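Local coordinates for protein endo-1,4-beta-xylanase (Uncultured bacterium, PDB 7AX7) that uses a cobalt(II) ion in its CE4 domain to cleave acetyl groups from acetylated xylan, as one module of a multidomain xylanase, at residues 9-14 and 33-38; 121-126 and 149-154; 4-9 and 175-180; 96-101 and 117-122. All coordinates share one frame; numbering follows the deposited sequence.

Contact 1 (9-14 and 33-38); sequences TFDDGP and TFFLIG. With CO (cobalt (II) ion), chain B.
Asp-12 crosses Ile-37 on its way to the cobalt ion. Its CB lies 4.0 Å from Ile-37 CD1. CG follows, anti to the carbonyl carbon and beside the backbone N (chi1 -68°), which turns the carboxylate to the metal. OD1 binds at 2.1 Å from the cobalt ion and also brushes Ile-37 CD1. OD2 stays back, 3.3 Å from the metal, so Asp-12 binds through one oxygen. His-62 and His-66 bind the same ion. Below the site, strands 9-11 and 33-36 run parallel. Phe-10 N donates to Thr-33 O at 2.8 Å, and Phe-10 O accepts from Phe-35 N. Farther on, Asp-12 N donates to Phe-35 O at 3.3 Å, and Ile-37 N bonds to Gly-13 O. On one face the Phe-10 and Phe-34 rings lie nearly parallel (16°) but slid apart, with centroids 5.1 Å apart. On the other, Asp-11 OD1 sits 3.3 Å from Phe-35 CB and forms a salt bridge with Arg-100. Sequence TFDD matches the first conserved motif of CE4 deacetylases, near the C-terminal end of the first strand of a beta-alpha-beta unit. Bonds at Asp-12 N and Gly-13 O thus fix the backbone that carries the metal ligand, while Ile-37 gives its side chain an apolar neighbour.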
loop_
_atom_site.group_PDB
_atom_site.type_symbol
_atom_site.label_atom_id
_atom_site.label_comp_id
_atom_site.label_asym_id
_atom_site.label_seq_id
_atom_site.Cartn_x
_atom_site.Cartn_y
_atom_site.Cartn_z
ATOM N N THR A 9 4.167 0.067 -2.600
ATOM C CA THR A 9 3.076 0.162 -1.637
ATOM C C THR A 9 3.432 -0.617 -0.375
ATOM O O THR A 9 4.148 -1.622 -0.421
ATOM C CB THR A 9 1.728 -0.347 -2.216
ATOM O OG1 THR A 9 1.772 -1.770 -2.390
ATOM C CG2 THR A 9 1.432 0.307 -3.557
ATOM N N PHE A 10 2.906 -0.147 0.754
ATOM C CA PHE A 10 3.266 -0.670 2.065
ATOM C C PHE A 10 2.008 -0.961 2.872
ATOM O O PHE A 10 1.146 -0.084 3.019
ATOM C CB PHE A 10 4.165 0.323 2.814
ATOM C CG PHE A 10 5.511 0.530 2.176
ATOM C CD1 PHE A 10 6.589 -0.282 2.516
ATOM C CD2 PHE A 10 5.703 1.542 1.241
ATOM C CE1 PHE A 10 7.834 -0.095 1.942
ATOM C CE2 PHE A 10 6.956 1.740 0.654
ATOM C CZ PHE A 10 8.022 0.920 1.006
ATOM N N ASP A 11 1.922 -2.179 3.408
ATOM C CA ASP A 11 0.818 -2.649 4.241
ATOM C C ASP A 11 1.192 -2.675 5.722
ATOM O O ASP A 11 2.333 -2.981 6.085
ATOM C CB ASP A 11 0.402 -4.073 3.853
ATOM C CG ASP A 11 -0.511 -4.126 2.654
ATOM O OD1 ASP A 11 -0.862 -3.054 2.103
ATOM O OD2 ASP A 11 -0.886 -5.262 2.274
ATOM N N ASP A 12 0.196 -2.371 6.573
ATOM C CA ASP A 12 0.137 -2.745 7.987
ATOM C C ASP A 12 0.562 -1.633 8.950
ATOM O O ASP A 12 0.522 -1.830 10.170
ATOM C CB ASP A 12 0.979 -3.997 8.258
ATOM C CG ASP A 12 0.407 -5.258 7.605
ATOM O OD1 ASP A 12 -0.647 -5.191 6.931
ATOM O OD2 ASP A 12 1.021 -6.329 7.761
ATOM N N GLY A 13 0.946 -0.460 8.444
ATOM C CA GLY A 13 1.275 0.646 9.318
ATOM C C GLY A 13 0.068 1.486 9.712
ATOM O O GLY A 13 -1.086 1.072 9.552
ATOM N N PRO A 14 0.315 2.690 10.260
ATOM C CA PRO A 14 1.665 3.189 10.528
ATOM C C PRO A 14 2.292 2.495 11.726
ATOM O O PRO A 14 1.580 2.038 12.622
ATOM C CB PRO A 14 1.454 4.686 10.827
ATOM C CG PRO A 14 -0.044 4.958 10.604
ATOM C CD PRO A 14 -0.713 3.619 10.752
ATOM N N THR A 33 2.557 4.461 -1.516
ATOM C CA THR A 33 1.193 4.360 -1.011
ATOM C C THR A 33 1.194 3.457 0.213
ATOM O O THR A 33 1.770 2.366 0.180
ATOM C CB THR A 33 0.248 3.797 -2.088
ATOM O OG1 THR A 33 0.381 4.570 -3.284
ATOM C CG2 THR A 33 -1.219 3.815 -1.627
ATOM N N PHE A 34 0.552 3.908 1.288
ATOM C CA PHE A 34 0.501 3.175 2.551
ATOM C C PHE A 34 -0.941 2.786 2.831
ATOM O O PHE A 34 -1.791 3.653 3.078
ATOM C CB PHE A 34 1.074 4.013 3.696
ATOM C CG PHE A 34 2.540 4.295 3.552
ATOM C CD1 PHE A 34 2.987 5.391 2.816
ATOM C CD2 PHE A 34 3.475 3.454 4.135
ATOM C CE1 PHE A 34 4.350 5.642 2.674
ATOM C CE2 PHE A 34 4.833 3.697 4.006
ATOM C CZ PHE A 34 5.277 4.789 3.267
ATOM N N PHE A 35 -1.202 1.480 2.796
ATOM C CA PHE A 35 -2.499 0.922 3.149
ATOM C C PHE A 35 -2.515 0.712 4.657
ATOM O O PHE A 35 -1.842 -0.188 5.183
ATOM C CB PHE A 35 -2.742 -0.374 2.377
ATOM C CG PHE A 35 -2.952 -0.164 0.899
ATOM C CD1 PHE A 35 -1.875 0.058 0.057
ATOM C CD2 PHE A 35 -4.233 -0.187 0.355
ATOM C CE1 PHE A 35 -2.065 0.260 -1.317
ATOM C CE2 PHE A 35 -4.438 0.014 -1.019
ATOM C CZ PHE A 35 -3.348 0.244 -1.855
ATOM N N LEU A 36 -3.266 1.552 5.353
ATOM C CA LEU A 36 -3.180 1.614 6.798
ATOM C C LEU A 36 -4.229 0.725 7.446
ATOM O O LEU A 36 -5.344 0.559 6.940
ATOM C CB LEU A 36 -3.355 3.051 7.297
ATOM C CG LEU A 36 -2.501 4.161 6.666
ATOM C CD1 LEU A 36 -2.861 5.499 7.304
ATOM C CD2 LEU A 36 -1.022 3.877 6.820
ATOM N N ILE A 37 -3.849 0.161 8.587
ATOM C CA ILE A 37 -4.778 -0.516 9.481
ATOM C C ILE A 37 -5.428 0.544 10.362
ATOM O O ILE A 37 -4.737 1.307 11.043
ATOM C CB ILE A 37 -4.047 -1.576 10.319
ATOM C CG1 ILE A 37 -3.418 -2.624 9.391
ATOM C CG2 ILE A 37 -4.999 -2.207 11.343
ATOM C CD1 ILE A 37 -2.577 -3.676 10.100
ATOM N N GLY A 38 -6.764 0.597 10.344
ATOM C CA GLY A 38 -7.467 1.674 11.026
ATOM C C GLY A 38 -7.146 1.779 12.508
ATOM O O GLY A 38 -7.020 2.886 13.045
HETATM CO CO CO B . -1.687 -6.820 6.006
#

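Contact 2 (121-126 and 149-154); sequences GTLIND and IILLHD
His-153 takes hold of Asp-126 twice, once through its ring and once through its backbone. ND1 donates to Asp-126 OD1 at 2.6 Å. The oxygen lies in the ring plane, yet ND1 meets it from above the carboxylate plane (37° out). His-153 N donates to Asp-126 OD2 at 2.8 Å and uses the syn lone pair. The ND1 bond fixes the turn of the imidazole, and the bond from N ties the carboxylate to the backbone. The His-153 side chain comes close to a bound acetate and to the cobalt ion. Asp-126 CG sits between its own backbone N and carbonyl carbon (chi1 77°), which swings the carboxylate to His-153. Thr-161 bonds to OD2 as well. The segments join two parallel strands of a beta-alpha-beta unit, with helix 133-143 between them. Residues LLH of strand 148-153 match a conserved motif of the NodB deacetylases. Further back, Thr-122 N donates to Ile-149 O and Leu-151 N to Thr-122 O, both at 2.9 Å. Leu-123 CD2 presses on Leu-151 CD1 at 3.4 Å, a tight pair. Ile-124 reaches over strand 148-153 instead: CG2 meets Ile-150 CG2 at 3.8 Å, and CD1 rests on Leu-152 CD2 at 3.9 Å.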
loop_
_atom_site.group_PDB
_atom_site.type_symbol
_atom_site.label_atom_id
_atom_site.label_comp_id
_atom_site.label_asym_id
_atom_site.label_seq_id
_atom_site.Cartn_x
_atom_site.Cartn_y
_atom_site.Cartn_z
ATOM N N GLY A 121 -1.473 -6.493 -6.238
ATOM C CA GLY A 121 -0.078 -6.217 -6.542
ATOM C C GLY A 121 0.775 -7.454 -6.340
ATOM O O GLY A 121 0.312 -8.502 -5.887
ATOM N N THR A 122 2.054 -7.344 -6.684
ATOM C CA THR A 122 2.955 -8.491 -6.586
ATOM C C THR A 122 3.580 -8.534 -5.197
ATOM O O THR A 122 4.182 -7.549 -4.753
ATOM C CB THR A 122 4.037 -8.433 -7.660
ATOM O OG1 THR A 122 3.412 -8.355 -8.950
ATOM C CG2 THR A 122 4.919 -9.684 -7.596
ATOM N N LEU A 123 3.428 -9.668 -4.509
ATOM C CA LEU A 123 4.043 -9.840 -3.200
ATOM C C LEU A 123 5.533 -10.095 -3.357
ATOM O O LEU A 123 5.974 -10.719 -4.327
ATOM C CB LEU A 123 3.418 -11.010 -2.441
ATOM C CG LEU A 123 1.898 -11.153 -2.413
ATOM C CD1 LEU A 123 1.495 -12.373 -1.582
ATOM C CD2 LEU A 123 1.263 -9.886 -1.879
ATOM N N ILE A 124 6.316 -9.593 -2.403
ATOM C CA ILE A 124 7.739 -9.899 -2.347
ATOM C C ILE A 124 8.083 -10.728 -1.117
ATOM O O ILE A 124 9.260 -10.895 -0.801
ATOM C CB ILE A 124 8.604 -8.627 -2.417
ATOM C CG1 ILE A 124 8.562 -7.873 -1.097
ATOM C CG2 ILE A 124 8.154 -7.721 -3.582
ATOM C CD1 ILE A 124 9.711 -6.887 -0.938
ATOM N N ASN A 125 7.074 -11.255 -0.420
ATOM C CA ASN A 125 7.261 -12.160 0.717
ATOM C C ASN A 125 8.110 -11.523 1.812
ATOM O O ASN A 125 8.945 -12.186 2.428
ATOM C CB ASN A 125 7.880 -13.498 0.285
ATOM C CG ASN A 125 7.285 -14.040 -1.009
ATOM O OD1 ASN A 125 8.021 -14.429 -1.921
ATOM N ND2 ASN A 125 5.953 -14.077 -1.093
ATOM N N ASP A 126 7.890 -10.232 2.074
ATOM C CA ASP A 126 8.621 -9.518 3.117
ATOM C C ASP A 126 7.837 -9.447 4.423
ATOM O O ASP A 126 7.972 -8.477 5.183
ATOM C CB ASP A 126 9.004 -8.115 2.652
ATOM C CG ASP A 126 7.838 -7.150 2.680
ATOM O OD1 ASP A 126 6.715 -7.562 2.327
ATOM O OD2 ASP A 126 8.043 -5.986 3.073
ATOM N N ILE A 149 2.013 -2.746 -9.512
ATOM C CA ILE A 149 1.927 -2.415 -8.097
ATOM C C ILE A 149 2.720 -3.466 -7.337
ATOM O O ILE A 149 2.569 -4.664 -7.594
ATOM C CB ILE A 149 0.461 -2.379 -7.623
ATOM C CG1 ILE A 149 -0.328 -1.305 -8.384
ATOM C CG2 ILE A 149 0.369 -2.177 -6.104
ATOM C CD1 ILE A 149 -1.859 -1.486 -8.316
ATOM N N ILE A 150 3.561 -3.027 -6.405
ATOM C CA ILE A 150 4.416 -3.923 -5.633
ATOM C C ILE A 150 4.054 -3.794 -4.156
ATOM O O ILE A 150 3.950 -2.680 -3.627
ATOM C CB ILE A 150 5.908 -3.636 -5.883
ATOM C CG1 ILE A 150 6.251 -3.919 -7.354
ATOM C CG2 ILE A 150 6.794 -4.494 -4.967
ATOM C CD1 ILE A 150 7.652 -3.489 -7.754
ATOM N N LEU A 151 3.847 -4.936 -3.505
ATOM C CA LEU A 151 3.349 -4.997 -2.137
ATOM C C LEU A 151 4.504 -5.286 -1.185
ATOM O O LEU A 151 5.144 -6.342 -1.280
ATOM C CB LEU A 151 2.259 -6.063 -2.014
ATOM C CG LEU A 151 1.455 -6.147 -0.711
ATOM C CD1 LEU A 151 0.133 -6.857 -0.950
ATOM C CD2 LEU A 151 2.245 -6.836 0.399
ATOM N N LEU A 152 4.771 -4.343 -0.279
ATOM C CA LEU A 152 5.717 -4.490 0.823
ATOM C C LEU A 152 4.964 -4.275 2.140
ATOM O O LEU A 152 3.778 -3.949 2.139
ATOM C CB LEU A 152 6.883 -3.507 0.661
ATOM C CG LEU A 152 7.679 -3.563 -0.658
ATOM C CD1 LEU A 152 7.016 -2.716 -1.742
ATOM C CD2 LEU A 152 9.107 -3.102 -0.458
ATOM N N HIS A 153 5.648 -4.478 3.276
ATOM C CA HIS A 153 5.044 -4.294 4.595
ATOM C C HIS A 153 5.867 -3.340 5.447
ATOM O O HIS A 153 7.100 -3.434 5.481
ATOM C CB HIS A 153 4.913 -5.615 5.376
ATOM C CG HIS A 153 4.069 -6.645 4.700
ATOM N ND1 HIS A 153 4.480 -7.325 3.574
ATOM C CD2 HIS A 153 2.833 -7.118 4.997
ATOM C CE1 HIS A 153 3.538 -8.179 3.212
ATOM N NE2 HIS A 153 2.527 -8.070 4.056
ATOM N N ASP A 154 5.182 -2.455 6.178
ATOM C CA ASP A 154 5.840 -1.624 7.178
ATOM C C ASP A 154 5.198 -1.808 8.551
ATOM O O ASP A 154 5.001 -0.845 9.301
ATOM C CB ASP A 154 5.864 -0.153 6.755
ATOM C CG ASP A 154 4.470 0.474 6.658
ATOM O OD1 ASP A 154 3.493 -0.240 6.357
ATOM O OD2 ASP A 154 4.368 1.695 6.883
#

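Contact 3 (4-9 and 175-180); sequences KLIALT and QGYTFV
The Tyr-177 and Phe-179 rings are both met obliquely by side chains of strand 4-9. Tyr-177 receives Lys-4 CB, 3.8 Å from its CD1. Ile-6 approaches from the opposite side of the ring plane, with its CD1 3.8 Å from Tyr-177 CE1. Phe-179 receives Leu-8, whose CG lies 3.5 Å from Phe-179 CE1. The ring of Phe-179 reaches Leu-8 with CG anti to the carbonyl carbon (chi1 -69°). Leu-172 of helix 159-174 touches both side chains. The backbones pair in parallel. Thr-178 N donates to Lys-4 O at 2.7 Å, Ile-6 N to Thr-178 O, and Val-180 N to Ile-6 O.

Strand 177-179 follows helix 159-174, which closes with a Schellman motif at Gly-176. It joins the parallel sheet of the NodB fold along the same edge of strand 4-11 that strand 33-36 takes farther on, where Leu-8 O bonds to Thr-33 N. The short strand axes diverge by 43°. Waters bridge the backbones at both ends. One water accepts from Leu-8 N and lies 2.8 Å from Val-180 O. Another lies between Leu-8 O and Val-180 O. At the other end a water accepts from Lys-4 N and donates to Gly-176 O at 2.7 Å. It also accepts from Thr-178 OG1. On the face away from the rings, Leu-5 CD2 lies 4.0 Å from Val-180 CG1, the two side chains crossing at about a right angle. Leu-185 of helix 182-189 also touches Val-180.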
loop_
_atom_site.group_PDB
_atom_site.type_symbol
_atom_site.label_atom_id
_atom_site.label_comp_id
_atom_site.label_asym_id
_atom_site.label_seq_id
_atom_site.Cartn_x
_atom_site.Cartn_y
_atom_site.Cartn_z
ATOM N N LYS A 4 7.690 4.694 -17.619
ATOM C CA LYS A 4 7.462 3.357 -17.076
ATOM C C LYS A 4 7.168 3.511 -15.591
ATOM O O LYS A 4 8.034 3.957 -14.834
ATOM C CB LYS A 4 8.680 2.452 -17.287
ATOM C CG LYS A 4 9.071 2.257 -18.728
ATOM C CD LYS A 4 10.408 1.544 -18.862
ATOM C CE LYS A 4 10.765 1.318 -20.338
ATOM N NZ LYS A 4 10.834 2.597 -21.143
ATOM N N LEU A 5 5.949 3.163 -15.182
ATOM C CA LEU A 5 5.452 3.508 -13.859
ATOM C C LEU A 5 5.511 2.311 -12.921
ATOM O O LEU A 5 5.175 1.188 -13.311
ATOM C CB LEU A 5 4.014 4.028 -13.935
ATOM C CG LEU A 5 3.770 5.223 -14.860
ATOM C CD1 LEU A 5 2.327 5.711 -14.716
ATOM C CD2 LEU A 5 4.774 6.357 -14.582
ATOM N N ILE A 6 5.935 2.562 -11.678
ATOM C CA ILE A 6 5.915 1.565 -10.611
ATOM C C ILE A 6 5.252 2.181 -9.387
ATOM O O ILE A 6 5.501 3.346 -9.048
ATOM C CB ILE A 6 7.324 1.051 -10.250
ATOM C CG1 ILE A 6 7.918 0.251 -11.401
ATOM C CG2 ILE A 6 7.245 0.109 -9.066
ATOM C CD1 ILE A 6 7.369 -1.162 -11.479
ATOM N N ALA A 7 4.414 1.400 -8.722
ATOM C CA ALA A 7 3.706 1.853 -7.528
ATOM C C ALA A 7 4.203 1.004 -6.365
ATOM O O ALA A 7 3.738 -0.130 -6.181
ATOM C CB ALA A 7 2.192 1.748 -7.708
ATOM N N LEU A 8 5.170 1.542 -5.615
ATOM C CA LEU A 8 5.607 0.914 -4.376
ATOM C C LEU A 8 4.553 1.136 -3.301
ATOM O O LEU A 8 4.089 2.262 -3.109
ATOM C CB LEU A 8 6.949 1.494 -3.924
ATOM C CG LEU A 8 8.237 1.038 -4.608
ATOM C CD1 LEU A 8 9.436 1.774 -4.002
ATOM C CD2 LEU A 8 8.423 -0.466 -4.483
ATOM N N THR A 9 4.167 0.067 -2.600
ATOM C CA THR A 9 3.076 0.162 -1.637
ATOM C C THR A 9 3.432 -0.617 -0.375
ATOM O O THR A 9 4.148 -1.622 -0.421
ATOM C CB THR A 9 1.728 -0.347 -2.216
ATOM O OG1 THR A 9 1.772 -1.770 -2.390
ATOM C CG2 THR A 9 1.432 0.307 -3.557
ATOM N N GLN A 175 16.737 1.130 -13.998
ATOM C CA GLN A 175 16.024 0.455 -15.074
ATOM C C GLN A 175 15.032 1.364 -15.776
ATOM O O GLN A 175 14.313 0.896 -16.655
ATOM C CB GLN A 175 15.298 -0.789 -14.535
ATOM C CG GLN A 175 16.256 -1.896 -14.130
ATOM C CD GLN A 175 17.115 -2.361 -15.303
ATOM O OE1 GLN A 175 16.603 -2.907 -16.283
ATOM N NE2 GLN A 175 18.423 -2.127 -15.216
ATOM N N GLY A 176 14.969 2.640 -15.402
ATOM C CA GLY A 176 14.124 3.601 -16.079
ATOM C C GLY A 176 12.723 3.749 -15.528
ATOM O O GLY A 176 11.879 4.361 -16.192
ATOM N N TYR A 177 12.442 3.224 -14.341
ATOM C CA TYR A 177 11.102 3.337 -13.786
ATOM C C TYR A 177 10.916 4.660 -13.056
ATOM O O TYR A 177 11.869 5.262 -12.559
ATOM C CB TYR A 177 10.812 2.179 -12.829
ATOM C CG TYR A 177 10.660 0.838 -13.509
ATOM C CD1 TYR A 177 9.469 0.480 -14.121
ATOM C CD2 TYR A 177 11.702 -0.076 -13.519
ATOM C CE1 TYR A 177 9.317 -0.756 -14.734
ATOM C CE2 TYR A 177 11.561 -1.323 -14.129
ATOM C CZ TYR A 177 10.368 -1.657 -14.733
ATOM O OH TYR A 177 10.227 -2.893 -15.339
ATOM N N THR A 178 9.668 5.108 -13.012
ATOM C CA THR A 178 9.256 6.309 -12.308
ATOM C C THR A 178 8.275 5.889 -11.225
ATOM O O THR A 178 7.347 5.124 -11.498
ATOM C CB THR A 178 8.605 7.308 -13.267
ATOM O OG1 THR A 178 9.597 7.809 -14.181
ATOM C CG2 THR A 178 7.980 8.466 -12.492
ATOM N N PHE A 179 8.481 6.367 -10.003
ATOM C CA PHE A 179 7.650 5.950 -8.881
ATOM C C PHE A 179 6.423 6.844 -8.767
ATOM O O PHE A 179 6.520 8.070 -8.869
ATOM C CB PHE A 179 8.447 5.974 -7.577
ATOM C CG PHE A 179 9.509 4.923 -7.513
ATOM C CD1 PHE A 179 9.205 3.641 -7.096
ATOM C CD2 PHE A 179 10.812 5.212 -7.890
ATOM C CE1 PHE A 179 10.189 2.663 -7.051
ATOM C CE2 PHE A 179 11.793 4.243 -7.847
ATOM C CZ PHE A 179 11.488 2.972 -7.426
ATOM N N VAL A 180 5.262 6.215 -8.565
ATOM C CA VAL A 180 3.994 6.922 -8.458
ATOM C C VAL A 180 3.178 6.313 -7.327
ATOM O O VAL A 180 3.385 5.165 -6.929
ATOM C CB VAL A 180 3.194 6.873 -9.778
ATOM C CG1 VAL A 180 3.955 7.604 -10.904
ATOM C CG2 VAL A 180 2.899 5.426 -10.179
HETATM O O HOH W 1 9.866 6.139 -16.307
HETATM O O HOH W 2 2.561 3.750 -4.669
HETATM O O HOH W 3 5.784 4.491 -5.678
#

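Contact 4 (96-101 and 117-122); sequences VKFFRP and PFIQGT
Phe-99 turns its ring edge to the face of Phe-118, a T-shaped pair with planes 85° apart and centroids 5.1 Å apart. Phe-99 CD2 stands over the centre of the Phe-118 ring. The backbones are bridged beside it: Phe-99 N donates to Pro-117 O at 3.1 Å, and Ile-119 N to Phe-99 O at 2.8 Å. Phe-98 packs beside the bridge. Its CD1 lies 3.7 Å from Ile-119 CG1 and 3.9 Å from Pro-117 CB.

Arg-100 runs straight past Ile-119, fully extended through chi1 and chi2, with CG 3.3 Å from Ile-119 O. It then bends at chi3 (-90°), which brings the guanidinium to the Gln-120 carbonyl. NH2 donates to Gln-120 O at 2.9 Å, and NE adds a weak bond to the same oxygen. The guanidinium also reaches strand 4-11: NH2 bonds to Thr-9 OG1 as well, and NH1 forms a salt bridge with Asp-11. Phe-35 adds a cation-pi contact. These partners hold the guanidinium on several sides. Arg-100 O accepts from His-62 ND1, so it helps to orient a cobalt ligand from the second shell. Sequence RPPY, which begins at Arg-100, matches a conserved motif of CE4 deacetylases, and the arrangement is that of their metal site, with its arginine next to the aspartates of the first strand.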
loop_
_atom_site.group_PDB
_atom_site.type_symbol
_atom_site.label_atom_id
_atom_site.label_comp_id
_atom_site.label_asym_id
_atom_site.label_seq_id
_atom_site.Cartn_x
_atom_site.Cartn_y
_atom_site.Cartn_z
ATOM N N VAL A 96 -9.392 8.318 1.546
ATOM C CA VAL A 96 -9.044 6.999 1.032
ATOM C C VAL A 96 -9.625 6.823 -0.366
ATOM O O VAL A 96 -10.777 7.182 -0.627
ATOM C CB VAL A 96 -9.549 5.922 2.009
ATOM C CG1 VAL A 96 -9.598 4.556 1.343
ATOM C CG2 VAL A 96 -8.656 5.901 3.246
ATOM N N LYS A 97 -8.813 6.297 -1.285
ATOM C CA LYS A 97 -9.292 5.948 -2.617
ATOM C C LYS A 97 -9.177 4.467 -2.935
ATOM O O LYS A 97 -9.786 4.016 -3.909
ATOM C CB LYS A 97 -8.531 6.728 -3.701
ATOM C CG LYS A 97 -8.642 8.234 -3.597
ATOM C CD LYS A 97 -10.090 8.678 -3.643
ATOM C CE LYS A 97 -10.227 10.111 -4.167
ATOM N NZ LYS A 97 -9.509 11.115 -3.335
ATOM N N PHE A 98 -8.405 3.707 -2.163
ATOM C CA PHE A 98 -8.130 2.316 -2.477
ATOM C C PHE A 98 -8.193 1.471 -1.214
ATOM O O PHE A 98 -7.967 1.958 -0.103
ATOM C CB PHE A 98 -6.772 2.182 -3.166
ATOM C CG PHE A 98 -6.731 2.849 -4.500
ATOM C CD1 PHE A 98 -7.232 2.200 -5.626
ATOM C CD2 PHE A 98 -6.241 4.145 -4.628
ATOM C CE1 PHE A 98 -7.218 2.831 -6.876
ATOM C CE2 PHE A 98 -6.212 4.785 -5.866
ATOM C CZ PHE A 98 -6.703 4.131 -6.994
ATOM N N PHE A 99 -8.510 0.193 -1.412
ATOM C CA PHE A 99 -8.564 -0.813 -0.366
ATOM C C PHE A 99 -7.679 -1.989 -0.752
ATOM O O PHE A 99 -7.679 -2.424 -1.909
ATOM C CB PHE A 99 -10.013 -1.292 -0.149
ATOM C CG PHE A 99 -10.135 -2.555 0.654
ATOM C CD1 PHE A 99 -9.862 -2.560 2.016
ATOM C CD2 PHE A 99 -10.570 -3.739 0.056
ATOM C CE1 PHE A 99 -10.009 -3.721 2.769
ATOM C CE2 PHE A 99 -10.713 -4.907 0.800
ATOM C CZ PHE A 99 -10.429 -4.897 2.163
ATOM N N ARG A 100 -6.923 -2.502 0.213
ATOM C CA ARG A 100 -6.220 -3.764 0.014
ATOM C C ARG A 100 -6.670 -4.762 1.072
ATOM O O ARG A 100 -6.554 -4.477 2.275
ATOM C CB ARG A 100 -4.706 -3.582 0.056
ATOM C CG ARG A 100 -3.946 -4.884 -0.122
ATOM C CD ARG A 100 -2.451 -4.599 -0.073
ATOM N NE ARG A 100 -1.904 -4.317 -1.387
ATOM C CZ ARG A 100 -0.881 -3.497 -1.614
ATOM N NH1 ARG A 100 -0.299 -2.846 -0.613
ATOM N NH2 ARG A 100 -0.452 -3.320 -2.846
ATOM N N PRO A 101 -7.192 -5.919 0.682
ATOM C CA PRO A 101 -7.752 -6.862 1.658
ATOM C C PRO A 101 -6.669 -7.496 2.518
ATOM O O PRO A 101 -5.630 -7.935 2.004
ATOM C CB PRO A 101 -8.448 -7.908 0.774
ATOM C CG PRO A 101 -7.775 -7.817 -0.548
ATOM C CD PRO A 101 -7.417 -6.356 -0.707
ATOM N N PRO A 117 -11.979 0.519 -5.081
ATOM C CA PRO A 117 -11.246 -0.465 -5.888
ATOM C C PRO A 117 -10.338 -1.320 -5.011
ATOM O O PRO A 117 -9.663 -0.822 -4.101
ATOM C CB PRO A 117 -10.434 0.399 -6.862
ATOM C CG PRO A 117 -11.137 1.738 -6.876
ATOM C CD PRO A 117 -11.704 1.907 -5.499
ATOM N N PHE A 118 -10.325 -2.618 -5.306
ATOM C CA PHE A 118 -9.460 -3.576 -4.627
ATOM C C PHE A 118 -8.073 -3.587 -5.269
ATOM O O PHE A 118 -7.951 -3.678 -6.495
ATOM C CB PHE A 118 -10.058 -4.987 -4.701
ATOM C CG PHE A 118 -11.241 -5.223 -3.778
ATOM C CD1 PHE A 118 -12.375 -4.421 -3.847
ATOM C CD2 PHE A 118 -11.219 -6.271 -2.863
ATOM C CE1 PHE A 118 -13.462 -4.648 -3.011
ATOM C CE2 PHE A 118 -12.299 -6.503 -2.022
ATOM C CZ PHE A 118 -13.424 -5.689 -2.104
ATOM N N ILE A 119 -7.033 -3.564 -4.439
ATOM C CA ILE A 119 -5.653 -3.605 -4.906
ATOM C C ILE A 119 -4.979 -4.855 -4.357
ATOM O O ILE A 119 -5.077 -5.146 -3.162
ATOM C CB ILE A 119 -4.872 -2.346 -4.488
ATOM C CG1 ILE A 119 -5.524 -1.095 -5.094
ATOM C CG2 ILE A 119 -3.409 -2.478 -4.903
ATOM C CD1 ILE A 119 -5.643 -1.130 -6.613
ATOM N N GLN A 120 -4.318 -5.604 -5.232
ATOM C CA GLN A 120 -3.431 -6.660 -4.763
ATOM C C GLN A 120 -1.976 -6.266 -5.019
ATOM O O GLN A 120 -1.312 -5.736 -4.128
ATOM C CB GLN A 120 -3.766 -7.990 -5.439
ATOM C CG GLN A 120 -2.861 -9.128 -5.000
ATOM C CD GLN A 120 -3.231 -10.440 -5.647
ATOM O OE1 GLN A 120 -4.410 -10.758 -5.812
ATOM N NE2 GLN A 120 -2.224 -11.205 -6.037
ATOM N N GLY A 121 -1.473 -6.493 -6.238
ATOM C CA GLY A 121 -0.078 -6.217 -6.542
ATOM C C GLY A 121 0.775 -7.454 -6.340
ATOM O O GLY A 121 0.312 -8.502 -5.887
ATOM N N THR A 122 2.054 -7.344 -6.684
ATOM C CA THR A 122 2.955 -8.491 -6.586
ATOM C C THR A 122 3.580 -8.534 -5.197
ATOM O O THR A 122 4.182 -7.549 -4.753
ATOM C CB THR A 122 4.037 -8.433 -7.660
ATOM O OG1 THR A 122 3.412 -8.355 -8.950
ATOM C CG2 THR A 122 4.919 -9.684 -7.596
#

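All four contacts are mostly buried, but the centre of contact 3 lies farthest from the centre of the chain, about 14 Å, and contact 3 takes in water. Contacts 1, 2 and 4 gather near the cobalt ion. Contact 1 holds a metal ligand, contact 2 a histidine-carboxylate pair, and contact 4 an arginine of the second shell. Contact 3 is plain strand pairing with aromatic cover. Contacts 1 and 3 share Thr-9 on strand 4-11. Contacts 2 and 4 share strand 118-123. Strands 4-11 and 148-153 are neighbours, so contact 1 meets contact 2 through Thr-9 O and Leu-152 N. Along the chain, contact 3 closes a loop that encloses the other three.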